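Local coordinates for surface glycan binding protein B (Bacteroides ovatus, PDB 6E57) that probably captures mixed-linkage beta-glucan at the cell surface of a human gut bacterium, helping it to use this cereal polysaccharide, at residues P41-R46 with A52-I57; A140-V145 with R152-N157; T175-E178 with N183-E186; S308-L313 with T349-Y354; A342-G347 with D394-I399. One frame throughout, in Å; residues are numbered along the deposited sequence.

Interaction 1: P41-R46 with A52-I57; sequences PVFPDR and ATFANI
Phe43 lays the CD1 corner of its ring over one face of Phe54, 3.4 Å above the plane and close to the middle of that ring. The centroids are 4.5 Å apart and the planes meet at 46°, so the pair is neither a parallel stack nor an edge-to-face one. Both phenyl groups leave the backbone the same way, with CG anti to the carbonyl carbon. They differ in the second torsion, -84° in Phe43 but -6° in Phe54, and the two side chains cross at about a right angle. Pro44 comes next along the chain. Its CD is 3.9 Å from Phe54 CD1, while its carbonyl O lies at the edge of the Phe54 ring, in the ring plane. From the same proline, CG reaches back over Ala52, 3.7 Å from Ala52 CB. The Ala52 methyl also faces the backbone, with CB 3.6 Å from Asp45 O. No hydrogen bond joins the two segments, and their contact is apolar packing at the protein surface. Ala52 and Phe54 both make backbone hydrogen bonds with Leu124 of strand 118-128. Phe43 also touches Arg121 of that strand and Ile65 of strand 63-70, so the loop before strand 53-58, an outermost strand of a five-stranded mixed sheet, packs on strands 63-70 and 118-128.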
# COMPACT_ATOMS: atom_id res chain seq x y z
N PRO A 41 24.57 -23.22 -3.60
CA PRO A 41 23.23 -23.76 -3.50
C PRO A 41 22.37 -23.38 -4.72
O PRO A 41 22.73 -22.46 -5.46
CB PRO A 41 22.68 -23.13 -2.22
CG PRO A 41 23.30 -21.75 -2.22
CD PRO A 41 24.62 -21.91 -2.94
N VAL A 42 21.27 -24.10 -4.92
CA VAL A 42 20.29 -23.78 -5.95
C VAL A 42 19.38 -22.66 -5.41
O VAL A 42 18.79 -22.82 -4.35
CB VAL A 42 19.46 -25.01 -6.36
CG1 VAL A 42 18.41 -24.66 -7.40
CG2 VAL A 42 20.35 -26.14 -6.86
N PHE A 43 19.30 -21.55 -6.15
CA PHE A 43 18.52 -20.38 -5.74
C PHE A 43 17.13 -20.45 -6.36
O PHE A 43 16.96 -20.94 -7.47
CB PHE A 43 19.26 -19.09 -6.13
CG PHE A 43 20.49 -18.83 -5.30
CD1 PHE A 43 20.39 -18.20 -4.07
CD2 PHE A 43 21.74 -19.22 -5.75
CE1 PHE A 43 21.52 -17.97 -3.30
CE2 PHE A 43 22.87 -18.99 -4.98
CZ PHE A 43 22.76 -18.36 -3.76
N PRO A 44 16.09 -19.96 -5.64
CA PRO A 44 14.72 -19.96 -6.18
C PRO A 44 14.57 -18.98 -7.35
O PRO A 44 15.27 -17.97 -7.42
CB PRO A 44 13.86 -19.54 -4.98
CG PRO A 44 14.80 -18.78 -4.07
CD PRO A 44 16.16 -19.40 -4.28
N ASP A 45 13.65 -19.31 -8.27
CA ASP A 45 13.33 -18.47 -9.43
C ASP A 45 12.36 -17.36 -8.98
O ASP A 45 11.69 -17.50 -7.96
CB ASP A 45 12.73 -19.30 -10.57
CG ASP A 45 13.74 -20.10 -11.37
OD1 ASP A 45 14.96 -19.90 -11.16
OD2 ASP A 45 13.31 -20.92 -12.21
N ARG A 46 12.31 -16.28 -9.77
CA ARG A 46 11.47 -15.12 -9.50
C ARG A 46 10.01 -15.57 -9.33
O ARG A 46 9.55 -16.49 -10.02
CB ARG A 46 11.58 -14.09 -10.63
CG ARG A 46 12.92 -13.37 -10.70
CD ARG A 46 13.13 -12.68 -12.03
NE ARG A 46 14.45 -12.08 -12.17
CZ ARG A 46 14.72 -10.78 -12.07
NH1 ARG A 46 13.75 -9.92 -11.81
NH2 ARG A 46 15.95 -10.34 -12.23
N ALA A 52 12.73 -13.33 -5.70
CA ALA A 52 12.61 -14.34 -4.65
C ALA A 52 13.49 -13.94 -3.46
O ALA A 52 14.31 -13.03 -3.57
CB ALA A 52 13.00 -15.69 -5.19
N THR A 53 13.30 -14.65 -2.34
CA THR A 53 14.05 -14.43 -1.11
C THR A 53 15.15 -15.49 -0.99
O THR A 53 14.85 -16.69 -0.98
CB THR A 53 13.10 -14.42 0.09
OG1 THR A 53 12.15 -13.38 -0.14
CG2 THR A 53 13.80 -14.19 1.42
N PHE A 54 16.40 -15.04 -0.90
CA PHE A 54 17.56 -15.91 -0.80
C PHE A 54 17.87 -16.21 0.67
O PHE A 54 18.32 -17.31 0.99
CB PHE A 54 18.78 -15.29 -1.48
CG PHE A 54 18.74 -15.24 -2.99
CD1 PHE A 54 17.71 -15.84 -3.71
CD2 PHE A 54 19.75 -14.62 -3.70
CE1 PHE A 54 17.69 -15.80 -5.10
CE2 PHE A 54 19.74 -14.58 -5.09
CZ PHE A 54 18.70 -15.17 -5.78
N ALA A 55 17.63 -15.24 1.55
CA ALA A 55 17.95 -15.36 2.97
C ALA A 55 16.90 -14.63 3.82
O ALA A 55 16.41 -13.57 3.45
CB ALA A 55 19.33 -14.82 3.23
N ASN A 56 16.60 -15.23 4.98
CA ASN A 56 15.64 -14.71 5.94
C ASN A 56 16.18 -15.00 7.35
O ASN A 56 15.99 -16.09 7.88
CB ASN A 56 14.25 -15.32 5.71
CG ASN A 56 13.15 -14.60 6.46
OD1 ASN A 56 13.27 -14.35 7.66
ND2 ASN A 56 12.08 -14.26 5.77
N ILE A 57 16.87 -14.01 7.93
CA ILE A 57 17.66 -14.20 9.14
C ILE A 57 17.38 -13.05 10.11
O ILE A 57 16.70 -12.08 9.75
CB ILE A 57 19.16 -14.35 8.81
CG1 ILE A 57 19.71 -13.20 7.95
CG2 ILE A 57 19.43 -15.70 8.16
CD1 ILE A 57 20.35 -12.08 8.73

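Interaction 2: A140-V145 with R152-N157; sequences AFERIV and RLYGSN. With NA (sodium ion), chain N; PO4 (phosphate ion), chain J; PO4 (phosphate ion), chain L.
A type I beta turn from Phe141 to Ile144 presents Glu142 and Arg143 to strand 152-154, the edge of a three-stranded antiparallel sheet. Glu142 CG sits between its backbone N and carbonyl carbon, lying 3.3 Å from Arg152 O, and a bend at chi2 (-86°) turns the carboxylate back to the chain just before the turn. There OE1 accepts Ala140 N at 3.0 Å through its syn lone pair, and OE2 accepts Val139 N. The carboxylate meets the rim of Tyr154, Glu142 CD 3.8 Å from Tyr154 CD2, with the two planes almost perpendicular. Arg143 offers one guanidinium face to Leu153, whose CD2 is 3.5 Å from Arg143 NE. One water bridges the backbones, donating a hydrogen bond to Glu142 O and accepting one from Arg152 N. Arg152 NH1 donates to Tyr154 OH (2.8 Å), and its NH1 and NH2 both grip O4 of a phosphate, probably from the crystallisation liquor. Gly155 O binds a sodium ion at 2.5 Å. Both Glu142 oxygens are thus bonded away from strand 152-154, as are Arg143 NH2, to Ser136 OG, and NH1, to the carbonyls of Ala212 and Met214; a single water supplies the polar link between the segments.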
# COMPACT_ATOMS: atom_id res chain seq x y z
N ALA A 140 1.15 2.15 5.36
CA ALA A 140 0.41 2.63 4.19
C ALA A 140 1.40 3.22 3.18
O ALA A 140 2.00 2.49 2.40
CB ALA A 140 -0.65 3.61 4.60
N PHE A 141 1.57 4.55 3.21
CA PHE A 141 2.35 5.26 2.21
C PHE A 141 3.20 6.36 2.88
O PHE A 141 3.63 7.29 2.20
CB PHE A 141 1.42 5.79 1.13
CG PHE A 141 0.61 4.73 0.42
CD1 PHE A 141 1.17 3.97 -0.60
CD2 PHE A 141 -0.71 4.49 0.77
CE1 PHE A 141 0.43 2.99 -1.25
CE2 PHE A 141 -1.45 3.51 0.12
CZ PHE A 141 -0.88 2.76 -0.88
N GLU A 142 3.48 6.20 4.18
CA GLU A 142 4.10 7.25 5.00
C GLU A 142 5.62 7.34 4.73
O GLU A 142 6.26 8.32 5.12
CB GLU A 142 3.81 7.02 6.49
CG GLU A 142 4.57 5.85 7.11
CD GLU A 142 3.93 4.48 6.98
OE1 GLU A 142 2.83 4.39 6.39
OE2 GLU A 142 4.53 3.50 7.48
N ARG A 143 6.18 6.32 4.08
CA ARG A 143 7.61 6.30 3.74
C ARG A 143 7.91 7.19 2.52
O ARG A 143 9.06 7.38 2.17
CB ARG A 143 8.08 4.86 3.49
CG ARG A 143 8.90 4.27 4.64
CD ARG A 143 8.09 3.96 5.88
NE ARG A 143 8.87 3.82 7.11
CZ ARG A 143 9.96 3.08 7.26
NH1 ARG A 143 10.83 2.93 6.28
NH2 ARG A 143 10.20 2.49 8.42
N ILE A 144 6.87 7.73 1.87
CA ILE A 144 7.04 8.75 0.84
C ILE A 144 6.95 10.12 1.52
O ILE A 144 5.90 10.48 2.06
CB ILE A 144 6.00 8.56 -0.29
CG1 ILE A 144 6.18 7.21 -1.00
CG2 ILE A 144 6.05 9.72 -1.28
CD1 ILE A 144 4.97 6.74 -1.75
N VAL A 145 8.06 10.86 1.49
CA VAL A 145 8.24 12.07 2.29
C VAL A 145 8.73 13.21 1.39
O VAL A 145 9.16 12.97 0.27
CB VAL A 145 9.23 11.83 3.45
CG1 VAL A 145 8.78 10.68 4.34
CG2 VAL A 145 10.65 11.59 2.96
N ARG A 152 6.17 10.48 9.20
CA ARG A 152 5.85 9.54 10.27
C ARG A 152 6.55 8.20 10.04
O ARG A 152 6.64 7.73 8.91
CB ARG A 152 4.35 9.26 10.35
CG ARG A 152 3.47 10.49 10.36
CD ARG A 152 2.01 10.11 10.35
NE ARG A 152 1.19 11.21 10.80
CZ ARG A 152 -0.04 11.08 11.29
NH1 ARG A 152 -0.61 9.89 11.31
NH2 ARG A 152 -0.67 12.14 11.77
N LEU A 153 7.03 7.60 11.14
CA LEU A 153 7.39 6.19 11.21
C LEU A 153 6.41 5.49 12.15
O LEU A 153 6.14 5.99 13.25
CB LEU A 153 8.83 6.06 11.72
CG LEU A 153 9.91 6.73 10.87
CD1 LEU A 153 11.26 6.67 11.58
CD2 LEU A 153 10.01 6.11 9.50
N TYR A 154 5.87 4.35 11.71
CA TYR A 154 5.11 3.42 12.53
C TYR A 154 5.97 2.18 12.79
O TYR A 154 6.72 1.75 11.91
CB TYR A 154 3.80 3.01 11.85
CG TYR A 154 2.79 4.11 11.71
CD1 TYR A 154 1.97 4.47 12.76
CD2 TYR A 154 2.63 4.78 10.51
CE1 TYR A 154 1.02 5.48 12.64
CE2 TYR A 154 1.69 5.79 10.36
CZ TYR A 154 0.88 6.14 11.43
OH TYR A 154 -0.04 7.13 11.29
N GLY A 155 5.84 1.61 13.99
CA GLY A 155 6.55 0.39 14.34
C GLY A 155 6.41 0.05 15.81
O GLY A 155 5.30 0.09 16.35
N SER A 156 7.55 -0.28 16.44
CA SER A 156 7.62 -0.71 17.84
C SER A 156 8.85 -0.10 18.51
O SER A 156 9.89 0.10 17.86
CB SER A 156 7.64 -2.21 17.94
OG SER A 156 6.54 -2.78 17.25
N ASN A 157 8.72 0.19 19.81
CA ASN A 157 9.80 0.65 20.68
C ASN A 157 10.44 1.94 20.14
O ASN A 157 11.60 2.23 20.43
CB ASN A 157 10.85 -0.45 20.86
CG ASN A 157 10.25 -1.76 21.31
OD1 ASN A 157 10.43 -2.79 20.66
ND2 ASN A 157 9.52 -1.74 22.41
NA NA N . 3.09 -0.37 17.47
P PO4 J . 5.27 0.93 20.89
O1 PO4 J . 5.46 -0.57 20.90
O2 PO4 J . 5.37 1.46 22.29
O3 PO4 J . 3.91 1.26 20.30
O4 PO4 J . 6.35 1.58 20.04
P PO4 L . -3.74 10.56 13.64
O1 PO4 L . -3.65 9.05 13.65
O2 PO4 L . -3.04 11.11 14.86
O3 PO4 L . -5.20 10.97 13.68
O4 PO4 L . -3.07 11.09 12.39
O HOH W 1 5.30 10.43 6.41

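Interaction 3: T175-E178 with N183-E186; sequences TYVE and NYLE. With PO4 (phosphate ion), chain M; PO4 (phosphate ion), chain J.
Val177 rides over one face of Tyr184, its CB 3.9 Å from the ring centroid and offset toward the rim, a CH-pi contact. Val177 CG2 adds to it at 3.6 Å from Tyr184 CE1. The ring can reach under the valine because Tyr184 CG occupies the position between backbone N and carbonyl carbon (chi1 54°). On the face that carries Tyr176 and Leu185, the phenol oxygen of Tyr176 accepts from Asn183 ND2, at the loop end of the hairpin, 3.0 Å and nearly straight at 167°. That oxygen lies in the amide plane, although the tyrosine ring itself stands 89° to it. Asn183 OD1 takes the backbone N of Ser179, which helps fix the rotation of the amide, and Tyr176 OH has a further weak bond to a phosphate ion. Behind these side chains runs the antiparallel ladder. Thr175 and Glu186 exchange two backbone bonds, Val177 N gives a straight one to Tyr184 O (2.9 Å), and the return bond from Tyr184 N to Val177 O is weak. Arg152 makes a cation-pi contact with Tyr184, and Leu185 is bonded through the backbone to Leu153. The whole is a beta hairpin whose strand 175-177 forms the outer edge of a three-stranded antiparallel sheet, with 184-188 in the middle.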
# COMPACT_ATOMS: atom_id res chain seq x y z
N THR A 175 9.78 13.08 17.60
CA THR A 175 8.73 13.21 18.58
C THR A 175 7.80 12.00 18.48
O THR A 175 7.23 11.74 17.43
CB THR A 175 7.99 14.54 18.41
OG1 THR A 175 8.95 15.59 18.54
CG2 THR A 175 6.87 14.74 19.41
N TYR A 176 7.69 11.26 19.58
CA TYR A 176 6.79 10.13 19.70
C TYR A 176 5.40 10.65 20.07
O TYR A 176 5.21 11.21 21.15
CB TYR A 176 7.32 9.14 20.74
CG TYR A 176 6.55 7.85 20.85
CD1 TYR A 176 6.70 6.83 19.94
CD2 TYR A 176 5.66 7.66 21.89
CE1 TYR A 176 5.99 5.64 20.05
CE2 TYR A 176 4.94 6.48 22.02
CZ TYR A 176 5.10 5.47 21.10
OH TYR A 176 4.39 4.31 21.23
N VAL A 177 4.43 10.47 19.16
CA VAL A 177 3.09 11.02 19.31
C VAL A 177 2.15 9.91 19.78
O VAL A 177 2.05 8.87 19.15
CB VAL A 177 2.59 11.67 18.00
CG1 VAL A 177 1.21 12.29 18.17
CG2 VAL A 177 3.59 12.69 17.47
N GLU A 178 1.46 10.16 20.91
CA GLU A 178 0.37 9.32 21.36
C GLU A 178 -0.88 9.65 20.53
O GLU A 178 -1.17 10.82 20.28
CB GLU A 178 0.12 9.51 22.85
CG GLU A 178 1.26 9.00 23.72
CD GLU A 178 0.83 8.41 25.05
OE1 GLU A 178 -0.21 8.85 25.59
OE2 GLU A 178 1.53 7.50 25.53
N ASN A 183 0.40 4.83 17.50
CA ASN A 183 1.39 5.85 17.80
C ASN A 183 2.45 5.84 16.70
O ASN A 183 2.65 4.83 16.02
CB ASN A 183 2.06 5.63 19.16
CG ASN A 183 1.08 5.63 20.32
OD1 ASN A 183 -0.08 6.01 20.18
ND2 ASN A 183 1.55 5.19 21.48
N TYR A 184 3.14 6.98 16.54
CA TYR A 184 4.11 7.13 15.48
C TYR A 184 5.24 8.06 15.94
O TYR A 184 5.08 8.83 16.89
CB TYR A 184 3.44 7.66 14.21
CG TYR A 184 2.64 8.93 14.38
CD1 TYR A 184 3.23 10.17 14.20
CD2 TYR A 184 1.29 8.89 14.69
CE1 TYR A 184 2.51 11.34 14.33
CE2 TYR A 184 0.56 10.06 14.83
CZ TYR A 184 1.17 11.29 14.65
OH TYR A 184 0.45 12.45 14.79
N LEU A 185 6.38 7.96 15.25
CA LEU A 185 7.51 8.84 15.45
C LEU A 185 7.48 9.92 14.37
O LEU A 185 7.68 9.63 13.19
CB LEU A 185 8.80 8.02 15.41
CG LEU A 185 10.06 8.72 15.93
CD1 LEU A 185 9.95 9.01 17.42
CD2 LEU A 185 11.30 7.88 15.64
N GLU A 186 7.19 11.16 14.79
CA GLU A 186 7.16 12.32 13.92
C GLU A 186 8.59 12.86 13.79
O GLU A 186 9.32 12.92 14.78
CB GLU A 186 6.20 13.37 14.49
CG GLU A 186 5.65 14.33 13.46
CD GLU A 186 4.46 15.15 13.95
OE1 GLU A 186 4.62 15.87 14.96
OE2 GLU A 186 3.38 15.05 13.33
P PO4 M . 0.01 1.69 19.92
O1 PO4 M . 0.38 0.73 21.04
O2 PO4 M . -1.12 1.11 19.09
O3 PO4 M . 1.21 1.94 19.03
O4 PO4 M . -0.44 3.00 20.54
P PO4 J . 5.27 0.93 20.89
O1 PO4 J . 5.46 -0.57 20.90
O2 PO4 J . 5.37 1.46 22.29
O3 PO4 J . 3.91 1.26 20.30
O4 PO4 J . 6.35 1.58 20.04

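Interaction 4: S308-L313 with T349-Y354; sequences STEITL and TLKVVY
Glu310 and Lys351 cross at about a right angle, the lysine coming from strand 349-356 and the glutamate from the irregular stretch just before strand 311-313, to meet in a salt bridge, Lys351 NZ to Glu310 OE1 at 2.8 Å. The glutamate is extended, with CG anti to its backbone N (chi1 -164°). The lysine starts out equally straight but bends at chi3 (-69°), which carries CE past the carboxylate, 3.2 Å from Glu310 OE1. The ammonium group approaches on the syn lone pair of OE1, the side of the other oxygen. A water joins the same two groups a second time, donating to Glu310 OE2 and accepting from Lys351 NZ at 2.7 Å. Another is held by Thr349 O at 3.1 Å and makes a weak bond to OE1. That oxygen is also hydrogen-bonded to Thr418 OG1, so the carboxylate is fixed from several sides. The second meeting point is apolar: Leu313 and Leu350 also cross nearly perpendicularly and touch through their CD1 methyls, 3.8 Å apart. The two backbones never pair. Strand 412-419 runs between them, antiparallel to both 299-315 and 349-356. The salt bridge passes over it at Thr418, while Leu313 packs on Val419 and Leu350 on Val417.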
# COMPACT_ATOMS: atom_id res chain seq x y z
N SER A 308 -18.51 6.03 -12.38
CA SER A 308 -19.87 5.47 -12.34
C SER A 308 -20.81 6.48 -11.67
O SER A 308 -20.36 7.32 -10.90
CB SER A 308 -19.89 4.13 -11.66
OG SER A 308 -19.10 4.15 -10.48
N THR A 309 -22.11 6.40 -11.98
CA THR A 309 -23.10 7.29 -11.37
C THR A 309 -23.83 6.52 -10.26
O THR A 309 -24.21 5.37 -10.44
CB THR A 309 -24.08 7.86 -12.40
OG1 THR A 309 -24.91 6.80 -12.87
CG2 THR A 309 -23.40 8.54 -13.56
N GLU A 310 -23.99 7.20 -9.11
CA GLU A 310 -24.67 6.67 -7.94
C GLU A 310 -26.17 6.98 -8.05
O GLU A 310 -26.55 8.15 -8.10
CB GLU A 310 -24.05 7.28 -6.69
CG GLU A 310 -24.38 6.54 -5.41
CD GLU A 310 -23.43 6.81 -4.26
OE1 GLU A 310 -23.27 5.92 -3.40
OE2 GLU A 310 -22.84 7.91 -4.23
N ILE A 311 -26.99 5.93 -8.12
CA ILE A 311 -28.44 6.04 -8.23
C ILE A 311 -29.05 5.88 -6.83
O ILE A 311 -28.69 4.94 -6.11
CB ILE A 311 -29.01 5.00 -9.21
CG1 ILE A 311 -28.52 5.23 -10.65
CG2 ILE A 311 -30.53 4.96 -9.14
CD1 ILE A 311 -27.38 4.31 -11.06
N THR A 312 -29.97 6.77 -6.46
CA THR A 312 -30.67 6.70 -5.18
C THR A 312 -31.89 5.79 -5.33
O THR A 312 -32.73 6.01 -6.19
CB THR A 312 -31.10 8.09 -4.70
OG1 THR A 312 -29.92 8.88 -4.52
CG2 THR A 312 -31.90 8.05 -3.42
N LEU A 313 -31.97 4.76 -4.48
CA LEU A 313 -33.07 3.81 -4.50
C LEU A 313 -34.12 4.21 -3.46
O LEU A 313 -35.30 3.99 -3.66
CB LEU A 313 -32.54 2.40 -4.23
CG LEU A 313 -31.61 1.83 -5.30
CD1 LEU A 313 -31.14 0.44 -4.92
CD2 LEU A 313 -32.28 1.82 -6.66
N THR A 349 -22.69 -2.21 -6.92
CA THR A 349 -22.40 -1.97 -5.51
C THR A 349 -23.61 -1.30 -4.85
O THR A 349 -23.94 -0.16 -5.19
CB THR A 349 -21.16 -1.09 -5.33
OG1 THR A 349 -20.10 -1.67 -6.09
CG2 THR A 349 -20.73 -0.97 -3.89
N LEU A 350 -24.25 -2.01 -3.92
CA LEU A 350 -25.29 -1.45 -3.07
C LEU A 350 -24.61 -0.78 -1.88
O LEU A 350 -23.62 -1.29 -1.37
CB LEU A 350 -26.24 -2.57 -2.62
CG LEU A 350 -27.53 -2.10 -1.94
CD1 LEU A 350 -28.52 -1.57 -2.96
CD2 LEU A 350 -28.16 -3.23 -1.14
N LYS A 351 -25.16 0.38 -1.46
CA LYS A 351 -24.68 1.14 -0.31
C LYS A 351 -25.87 1.47 0.59
O LYS A 351 -26.87 1.97 0.10
CB LYS A 351 -23.98 2.42 -0.76
CG LYS A 351 -23.52 3.35 0.35
CD LYS A 351 -23.03 4.70 -0.13
CE LYS A 351 -21.73 4.63 -0.90
NZ LYS A 351 -21.29 5.96 -1.39
N VAL A 352 -25.74 1.19 1.88
CA VAL A 352 -26.74 1.56 2.88
C VAL A 352 -26.10 2.53 3.87
O VAL A 352 -25.17 2.15 4.59
CB VAL A 352 -27.29 0.32 3.62
CG1 VAL A 352 -28.35 0.71 4.64
CG2 VAL A 352 -27.83 -0.72 2.66
N VAL A 353 -26.58 3.79 3.87
CA VAL A 353 -26.16 4.79 4.85
C VAL A 353 -27.05 4.64 6.09
O VAL A 353 -28.27 4.78 6.00
CB VAL A 353 -26.24 6.22 4.28
CG1 VAL A 353 -25.76 7.26 5.29
CG2 VAL A 353 -25.47 6.36 2.98
N TYR A 354 -26.42 4.37 7.24
CA TYR A 354 -27.11 4.06 8.48
C TYR A 354 -26.65 5.03 9.57
O TYR A 354 -25.53 5.53 9.52
CB TYR A 354 -26.87 2.60 8.89
CG TYR A 354 -25.42 2.26 9.14
CD1 TYR A 354 -24.59 1.85 8.11
CD2 TYR A 354 -24.88 2.36 10.41
CE1 TYR A 354 -23.25 1.56 8.34
CE2 TYR A 354 -23.55 2.06 10.66
CZ TYR A 354 -22.73 1.66 9.62
OH TYR A 354 -21.42 1.36 9.86
O HOH W 2 -23.48 2.68 -4.16
O HOH W 3 -19.91 6.82 -3.56

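Interaction 5: A342-G347 with D394-I399; sequences AGITAG and DMLNKI
Leu396 lies on a flat peptide rather than on a ring: its CD1 methyl sits over one face of the peptide unit between Thr345 and Ala346, 3.9 Å from Thr345 C and 3.6 Å from Ala346 N. No aromatic or charged flat side chain takes part. The preceding carbonyl reaches the same methyl from a different angle, Ile344 O to Leu396 CD1 being 3.3 Å, an approach tilted out of that carbonyl's own plane. Ala346 CB is 4.1 Å from Leu396 CD1. The second branch of the leucine turns to Ile344, whose CG2 is 4.0 Å from Leu396 CD2. The isoleucine carries this methyl anti to its backbone N and beside the carbonyl carbon, and the two side chains cross at about a right angle. A single leucine thus fits against the bend of the chain from Ile344 to Ala346, CD1 mainly against backbone and the Ala346 methyl, CD2 against Ile344, without any hydrogen bond between the segments. Around it, Leu396 also touches Leu391, and Ala346 touches Gln393. Gly347 bonds through its backbone to Leu391 and so ties the loop to the chain just before helix 393-401. The arrangement is plain helix-on-loop packing: one buried leucine of a short helix lies against the segment leading from helix 338-343 into strand 349-356 of the C-terminal, glycan-binding part of the protein.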
# COMPACT_ATOMS: atom_id res chain seq x y z
N ALA A 342 -34.73 -6.50 -9.26
CA ALA A 342 -34.76 -7.35 -10.46
C ALA A 342 -34.00 -6.67 -11.61
O ALA A 342 -33.46 -7.35 -12.49
CB ALA A 342 -36.19 -7.64 -10.84
N GLY A 343 -33.95 -5.34 -11.60
CA GLY A 343 -33.34 -4.54 -12.66
C GLY A 343 -31.84 -4.34 -12.48
O GLY A 343 -31.14 -3.99 -13.43
N ILE A 344 -31.34 -4.54 -11.26
CA ILE A 344 -29.92 -4.31 -10.95
C ILE A 344 -29.08 -5.40 -11.63
O ILE A 344 -29.43 -6.58 -11.55
CB ILE A 344 -29.69 -4.27 -9.43
CG1 ILE A 344 -30.36 -3.04 -8.80
CG2 ILE A 344 -28.20 -4.32 -9.12
CD1 ILE A 344 -30.39 -3.07 -7.29
N THR A 345 -27.99 -4.98 -12.27
CA THR A 345 -27.07 -5.90 -12.96
C THR A 345 -26.00 -6.40 -11.97
O THR A 345 -25.52 -5.65 -11.13
CB THR A 345 -26.41 -5.23 -14.18
OG1 THR A 345 -25.56 -4.19 -13.69
CG2 THR A 345 -27.42 -4.66 -15.15
N ALA A 346 -25.64 -7.68 -12.10
CA ALA A 346 -24.65 -8.33 -11.24
C ALA A 346 -23.34 -7.54 -11.29
O ALA A 346 -22.92 -7.09 -12.35
CB ALA A 346 -24.45 -9.76 -11.66
N GLY A 347 -22.71 -7.37 -10.12
CA GLY A 347 -21.45 -6.65 -9.99
C GLY A 347 -21.65 -5.25 -9.44
O GLY A 347 -20.68 -4.60 -9.04
N ASP A 394 -25.86 -14.43 -8.04
CA ASP A 394 -26.44 -15.38 -7.07
C ASP A 394 -27.26 -14.61 -6.03
O ASP A 394 -28.36 -15.02 -5.70
CB ASP A 394 -25.36 -16.24 -6.41
CG ASP A 394 -24.94 -17.44 -7.24
OD1 ASP A 394 -25.35 -17.54 -8.41
OD2 ASP A 394 -24.20 -18.28 -6.70
N MET A 395 -26.71 -13.52 -5.51
CA MET A 395 -27.40 -12.68 -4.52
C MET A 395 -28.70 -12.15 -5.12
O MET A 395 -29.76 -12.27 -4.50
CB MET A 395 -26.53 -11.50 -4.08
CG MET A 395 -25.43 -11.89 -3.12
SD MET A 395 -24.51 -10.44 -2.57
CE MET A 395 -23.00 -11.21 -2.00
N LEU A 396 -28.62 -11.58 -6.32
CA LEU A 396 -29.79 -11.00 -7.00
C LEU A 396 -30.85 -12.08 -7.23
O LEU A 396 -32.05 -11.81 -7.09
CB LEU A 396 -29.35 -10.37 -8.33
CG LEU A 396 -28.50 -9.10 -8.20
CD1 LEU A 396 -27.86 -8.74 -9.53
CD2 LEU A 396 -29.34 -7.93 -7.69
N ASN A 397 -30.42 -13.30 -7.57
CA ASN A 397 -31.31 -14.42 -7.83
C ASN A 397 -32.05 -14.83 -6.55
O ASN A 397 -33.23 -15.13 -6.58
CB ASN A 397 -30.58 -15.64 -8.40
CG ASN A 397 -30.11 -15.45 -9.83
OD1 ASN A 397 -30.51 -14.50 -10.51
ND2 ASN A 397 -29.26 -16.35 -10.29
N LYS A 398 -31.32 -14.83 -5.43
CA LYS A 398 -31.84 -15.25 -4.15
C LYS A 398 -32.86 -14.21 -3.65
O LYS A 398 -33.88 -14.57 -3.07
CB LYS A 398 -30.70 -15.46 -3.16
CG LYS A 398 -31.10 -16.09 -1.84
CD LYS A 398 -29.92 -16.58 -1.02
CE LYS A 398 -29.31 -17.86 -1.57
NZ LYS A 398 -28.52 -18.57 -0.55
N ILE A 399 -32.57 -12.93 -3.91
CA ILE A 399 -33.46 -11.83 -3.53
C ILE A 399 -34.83 -12.00 -4.20
O ILE A 399 -35.86 -11.78 -3.57
CB ILE A 399 -32.81 -10.47 -3.85
CG1 ILE A 399 -31.65 -10.16 -2.89
CG2 ILE A 399 -33.84 -9.35 -3.86
CD1 ILE A 399 -30.81 -8.97 -3.30

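How the interactions relate
From the N terminus, interaction 1 closes a five-residue loop at the edge of the first sheet. Interaction 2 then brings the turn before strand 144-145 against strand 150-154, and interaction 3 closes the hairpin that completes the same three-stranded sheet. These two touch through the neighbouring strands 150-154 and 184-188, and both meet one phosphate ion. The remaining pair belongs to the C-terminal part, whose glycan pocket includes Trp322 and Tyr371. Interaction 4 spans 35 residues and ties strand 299-315 to 349-356; interaction 5 spans 46 and ties the loop after helix 338-343 to helix 393-401. Their segments alternate, so they cross, and Leu313 packs near Ile344. Interaction 1 touches none of the others.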